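Local structure of TfuB1 (Thermobifida fusca, 6JX3) at residues L19-I23 with L34-R38; D29-V33 with W43-D47. The protein probably recognises and binds the leader peptide of a lasso peptide precursor through its PqqD-like RRE domain, as an early step in lasso peptide biosynthesis. One frame throughout, in Å; residues are numbered along the deposited sequence. Where two conformers were deposited one is given.

Interaction 1 of 2, residues L19-I23 with L34-R38. With ZN (zinc ion), chain C.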
loop_
_atom_site.group_PDB
_atom_site.type_symbol
_atom_site.label_atom_id
_atom_site.label_comp_id
_atom_site.label_asym_id
_atom_site.label_seq_id
_atom_site.Cartn_x
_atom_site.Cartn_y
_atom_site.Cartn_z
ATOM N N LEU A 19 -2.843 0.312 -9.817
ATOM C CA LEU A 19 -3.222 -1.039 -9.442
ATOM C C LEU A 19 -3.529 -1.860 -10.687
ATOM O O LEU A 19 -3.942 -1.330 -11.720
ATOM C CB LEU A 19 -4.440 -1.025 -8.521
ATOM C CG LEU A 19 -4.241 -0.421 -7.130
ATOM C CD1 LEU A 19 -5.535 -0.539 -6.312
ATOM C CD2 LEU A 19 -3.065 -1.054 -6.385
ATOM N N ARG A 20 -3.331 -3.171 -10.578
ATOM C CA ARG A 20 -3.702 -4.049 -11.669
ATOM C C ARG A 20 -5.218 -3.984 -11.863
ATOM O O ARG A 20 -5.958 -3.649 -10.930
ATOM C CB ARG A 20 -3.232 -5.479 -11.390
ATOM C CG ARG A 20 -1.694 -5.708 -11.549
ATOM C CD ARG A 20 -1.347 -7.201 -11.738
ATOM N NE ARG A 20 -2.300 -7.809 -12.659
ATOM C CZ ARG A 20 -2.163 -7.831 -13.981
ATOM N NH1 ARG A 20 -1.074 -7.327 -14.558
ATOM N NH2 ARG A 20 -3.120 -8.363 -14.730
ATOM N N PRO A 21 -5.704 -4.256 -13.076
ATOM C CA PRO A 21 -7.129 -4.018 -13.367
ATOM C C PRO A 21 -8.078 -4.854 -12.533
ATOM O O PRO A 21 -9.218 -4.425 -12.300
ATOM C CB PRO A 21 -7.253 -4.372 -14.857
ATOM C CG PRO A 21 -5.870 -4.382 -15.383
ATOM C CD PRO A 21 -4.959 -4.716 -14.257
ATOM N N GLU A 22 -7.654 -6.035 -12.092
ATOM C CA GLU A 22 -8.523 -6.949 -11.362
ATOM C C GLU A 22 -8.536 -6.693 -9.856
ATOM O O GLU A 22 -9.166 -7.458 -9.111
ATOM C CB GLU A 22 -8.109 -8.398 -11.645
ATOM C CG GLU A 22 -6.808 -8.839 -10.974
ATOM C CD GLU A 22 -5.546 -8.521 -11.778
ATOM O OE1 GLU A 22 -5.579 -7.695 -12.717
ATOM O OE2 GLU A 22 -4.490 -9.100 -11.465
ATOM N N ILE A 23 -7.893 -5.624 -9.398
ATOM C CA ILE A 23 -7.776 -5.339 -7.973
ATOM C C ILE A 23 -8.942 -4.469 -7.529
ATOM O O ILE A 23 -9.232 -3.437 -8.143
ATOM C CB ILE A 23 -6.441 -4.647 -7.661
ATOM C CG1 ILE A 23 -5.258 -5.500 -8.124
ATOM C CG2 ILE A 23 -6.370 -4.316 -6.173
ATOM C CD1 ILE A 23 -5.261 -6.933 -7.558
ATOM N N LEU A 34 -7.179 -5.168 -0.144
ATOM C CA LEU A 34 -7.082 -5.250 -1.593
ATOM C C LEU A 34 -7.406 -6.676 -1.993
ATOM O O LEU A 34 -6.867 -7.618 -1.408
ATOM C CB LEU A 34 -5.681 -4.893 -2.098
ATOM C CG LEU A 34 -5.190 -3.453 -1.912
ATOM C CD1 LEU A 34 -3.790 -3.278 -2.492
ATOM C CD2 LEU A 34 -6.125 -2.529 -2.589
ATOM N N LEU A 35 -8.283 -6.828 -2.971
ATOM C CA LEU A 35 -8.739 -8.133 -3.418
ATOM C C LEU A 35 -8.348 -8.315 -4.868
ATOM O O LEU A 35 -8.635 -7.450 -5.701
ATOM C CB LEU A 35 -10.258 -8.261 -3.267
ATOM C CG LEU A 35 -10.892 -9.397 -4.064
ATOM C CD1 LEU A 35 -10.504 -10.748 -3.443
ATOM C CD2 LEU A 35 -12.403 -9.204 -4.092
ATOM N N ASP A 36 -7.708 -9.441 -5.177
ATOM C CA ASP A 36 -7.434 -9.804 -6.559
ATOM C C ASP A 36 -8.577 -10.673 -7.062
ATOM O O ASP A 36 -8.732 -11.817 -6.626
ATOM C CB ASP A 36 -6.103 -10.534 -6.670
ATOM C CG ASP A 36 -5.693 -10.756 -8.104
ATOM O OD1 ASP A 36 -6.494 -11.290 -8.897
ATOM O OD2 ASP A 36 -4.559 -10.382 -8.447
ATOM N N GLY A 37 -9.367 -10.130 -7.988
ATOM C CA GLY A 37 -10.574 -10.795 -8.446
ATOM C C GLY A 37 -10.330 -12.012 -9.302
ATOM O O GLY A 37 -11.266 -12.784 -9.537
ATOM N N ARG A 38 -9.103 -12.197 -9.777
ATOM C CA ARG A 38 -8.787 -13.367 -10.591
ATOM C C ARG A 38 -8.263 -14.498 -9.714
ATOM O O ARG A 38 -8.777 -15.621 -9.741
ATOM C CB ARG A 38 -7.752 -12.975 -11.651
ATOM C CG ARG A 38 -8.244 -11.957 -12.661
ATOM C CD ARG A 38 -7.058 -11.478 -13.483
ATOM N NE ARG A 38 -7.385 -10.380 -14.383
ATOM C CZ ARG A 38 -6.505 -9.828 -15.212
ATOM N NH1 ARG A 38 -5.260 -10.288 -15.255
ATOM N NH2 ARG A 38 -6.869 -8.836 -16.010
HETATM ZN ZN ZN C . -4.051 -10.644 -10.375
HETATM O O HOH W 1 -3.937 -8.573 -17.720
HETATM O O HOH W 2 -1.954 -10.480 -10.139
#

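Interaction 2 of 2, residues D29-V33 with W43-D47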
loop_
_atom_site.group_PDB
_atom_site.type_symbol
_atom_site.label_atom_id
_atom_site.label_comp_id
_atom_site.label_asym_id
_atom_site.label_seq_id
_atom_site.Cartn_x
_atom_site.Cartn_y
_atom_site.Cartn_z
ATOM N N ASP A 29 -13.206 -2.424 9.118
ATOM C CA ASP A 29 -12.828 -2.175 10.503
ATOM C C ASP A 29 -11.409 -2.648 10.798
ATOM O O ASP A 29 -10.788 -2.156 11.745
ATOM C CB ASP A 29 -13.817 -2.858 11.453
ATOM C CG ASP A 29 -15.218 -2.263 11.372
ATOM O OD1 ASP A 29 -15.364 -1.124 10.875
ATOM O OD2 ASP A 29 -16.177 -2.935 11.806
ATOM N N TYR A 30 -10.885 -3.591 10.010
ATOM C CA TYR A 30 -9.493 -4.002 10.144
ATOM C C TYR A 30 -8.538 -3.075 9.403
ATOM O O TYR A 30 -7.337 -3.081 9.699
ATOM C CB TYR A 30 -9.312 -5.437 9.637
ATOM C CG TYR A 30 -10.376 -6.403 10.110
ATOM C CD1 TYR A 30 -11.266 -6.980 9.209
ATOM C CD2 TYR A 30 -10.488 -6.743 11.453
ATOM C CE1 TYR A 30 -12.242 -7.866 9.634
ATOM C CE2 TYR A 30 -11.461 -7.628 11.889
ATOM C CZ TYR A 30 -12.334 -8.187 10.975
ATOM O OH TYR A 30 -13.303 -9.067 11.404
ATOM N N GLY A 31 -9.040 -2.278 8.450
ATOM C CA GLY A 31 -8.253 -1.366 7.652
ATOM C C GLY A 31 -8.525 -1.578 6.178
ATOM O O GLY A 31 -9.539 -2.174 5.793
ATOM N N MET A 32 -7.599 -1.086 5.348
ATOM C CA MET A 32 -7.735 -1.174 3.897
ATOM C C MET A 32 -7.374 -2.571 3.420
ATOM O O MET A 32 -6.346 -3.132 3.820
ATOM C CB MET A 32 -6.847 -0.144 3.204
ATOM C CG MET A 32 -6.828 -0.243 1.686
ATOM S SD MET A 32 -6.025 1.202 0.951
ATOM C CE MET A 32 -5.868 0.726 -0.760
ATOM N N VAL A 33 -8.221 -3.130 2.563
ATOM C CA VAL A 33 -8.052 -4.471 2.020
ATOM C C VAL A 33 -8.048 -4.383 0.500
ATOM O O VAL A 33 -8.820 -3.608 -0.080
ATOM C CB VAL A 33 -9.173 -5.404 2.524
ATOM C CG1 VAL A 33 -9.040 -6.786 1.923
ATOM C CG2 VAL A 33 -9.163 -5.460 4.050
ATOM N N TRP A 43 -5.524 -9.091 0.652
ATOM C CA TRP A 43 -4.429 -8.587 1.453
ATOM C C TRP A 43 -4.942 -7.464 2.324
ATOM O O TRP A 43 -5.835 -6.713 1.917
ATOM C CB TRP A 43 -3.312 -8.042 0.568
ATOM C CG TRP A 43 -2.925 -8.957 -0.536
ATOM C CD1 TRP A 43 -3.572 -9.132 -1.728
ATOM C CD2 TRP A 43 -1.805 -9.828 -0.552
ATOM N NE1 TRP A 43 -2.912 -10.057 -2.490
ATOM C CE2 TRP A 43 -1.824 -10.508 -1.788
ATOM C CE3 TRP A 43 -0.783 -10.108 0.359
ATOM C CZ2 TRP A 43 -0.862 -11.446 -2.134
ATOM C CZ3 TRP A 43 0.178 -11.040 0.007
ATOM C CH2 TRP A 43 0.130 -11.697 -1.225
ATOM N N GLN A 44 -4.369 -7.349 3.517
ATOM C CA GLN A 44 -4.655 -6.228 4.399
ATOM C C GLN A 44 -3.439 -5.318 4.451
ATOM O O GLN A 44 -2.299 -5.787 4.537
ATOM C CB GLN A 44 -5.019 -6.690 5.809
ATOM C CG GLN A 44 -5.661 -5.600 6.654
ATOM C CD GLN A 44 -4.820 -5.217 7.854
ATOM O OE1 GLN A 44 -4.220 -6.073 8.507
ATOM N NE2 GLN A 44 -4.777 -3.920 8.158
ATOM N N LEU A 45 -3.696 -4.021 4.365
ATOM C CA LEU A 45 -2.662 -3.007 4.468
ATOM C C LEU A 45 -2.788 -2.329 5.822
ATOM O O LEU A 45 -3.896 -1.990 6.246
ATOM C CB LEU A 45 -2.797 -1.977 3.343
ATOM C CG LEU A 45 -2.310 -2.365 1.944
ATOM C CD1 LEU A 45 -3.069 -3.557 1.358
ATOM C CD2 LEU A 45 -2.408 -1.163 1.013
ATOM N N ASN A 46 -1.662 -2.125 6.509
ATOM C CA ASN A 46 -1.765 -1.401 7.765
ATOM C C ASN A 46 -1.959 0.085 7.463
ATOM O O ASN A 46 -2.072 0.495 6.307
ATOM C CB ASN A 46 -0.568 -1.706 8.670
ATOM C CG ASN A 46 0.735 -1.051 8.214
ATOM O OD1 ASN A 46 0.859 -0.564 7.096
ATOM N ND2 ASN A 46 1.720 -1.056 9.102
ATOM N N ASP A 47 -2.035 0.910 8.511
ATOM C CA ASP A 47 -2.454 2.295 8.308
ATOM C C ASP A 47 -1.472 3.050 7.421
ATOM O O ASP A 47 -1.883 3.779 6.512
ATOM C CB ASP A 47 -2.610 3.003 9.655
ATOM C CG ASP A 47 -3.909 2.643 10.355
ATOM O OD1 ASP A 47 -4.789 2.042 9.701
ATOM O OD2 ASP A 47 -4.048 2.959 11.558
HETATM O O HOH W 3 -5.523 0.160 6.686
#

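Interaction 1 of 2, residues L19-I23 with L34-R38
Start at the zinc ion: in this crystal-observed site a carboxylate from the loop before strand 23-27 and one from the end of strand 32-36 share the metal, Glu22 OE2 at 1.9 Å and Asp36 OD2 at 2.0 Å, with water 2 at 2.1 Å. The p, m rotamer of Glu22, in the type I turn Arg20-Ile23, carries its carboxylate to the metal; the t rotamer of Asp36 brings in the second ligand. Asp36 OD1 accepts from Arg38 N at 2.9 Å, an Asx turn that orients this carboxylate. Arg20 bends at chi3 (p) so that its NE donates to Glu22 OE2 at 2.8 Å in a salt bridge. Arg38, extended beyond an m chi1, sets one guanidinium face under Glu22 OE1, 3.6 Å from Arg38 NE, a long, purely electrostatic salt bridge. Arg20 NH2 and Arg38 NH1 lie only 2.9 Å apart, two like-charged donors and so no hydrogen bond; the Glu22 carboxylate beside them offsets the charge. Gly37 N donates a backbone hydrogen bond to Glu22 O (2.9 Å). Beneath the charges, Ile23 CG2 packs on Leu34 CD2 at 4.0 Å. Leu34 lies in the middle strand, 32-36, touching Val25 of strand 23-27 and Leu45 of strand 41-45.

Interaction 2 of 2, residues D29-V33 with W43-D47
This is a beta hairpin: strands 32-36 and 41-45 run antiparallel in the three-stranded sheet of a PqqD-like fold. Met32, Leu45 and Gln44 lose the most surface to the contact. Met32 and Leu45 point to the same face of the sheet, where Met32 SD meets Leu45 CD2 at 4.3 Å. All three chi angles of Met32 are t, and the extended side chain lies against Ala50, Val53 and Gln54 of helix 47-57; Leu45 also touches Val53, so the two side chains pack the sheet against that helix. Gln44 projects from the other face beside Val33, its CG 4.4 Å from Val33 CG2. Gly31 has backbone angles that would jam a CB against the carbonyl of Tyr30. Strand 41-45 is an edge in this chain, and the bound leader peptide adds an antiparallel strand along Trp43-Leu45. Between the hairpin strands, Leu45 N donates to Met32 O at 2.8 Å, and water 3 accepts from Met32 N (2.8 Å) and donates to Leu45 O (2.7 Å).

How the interactions relate
Both interactions draw on strand 32-36, from opposite sides: interaction 1 brings up the turn leading into strand 23-27, interaction 2 the neighbouring strand 41-45. Their centres lie 15 Å apart, yet they touch where Leu34 O receives a probable hydrogen bond from Trp43 N (2.9 Å) and Leu34 CG packs on Leu45 CD1 (3.9 Å). Interaction 1 is the more polar, with carboxylates, arginines and zinc at an end of the sheet, only two of its nine touching residues being buried. In interaction 2 three of seven are buried, and it combines strand pairing with an apolar face set on helix 47-57. Leader contacts are also concentrated there; in interaction 1 Leu35 alone reaches the peptide.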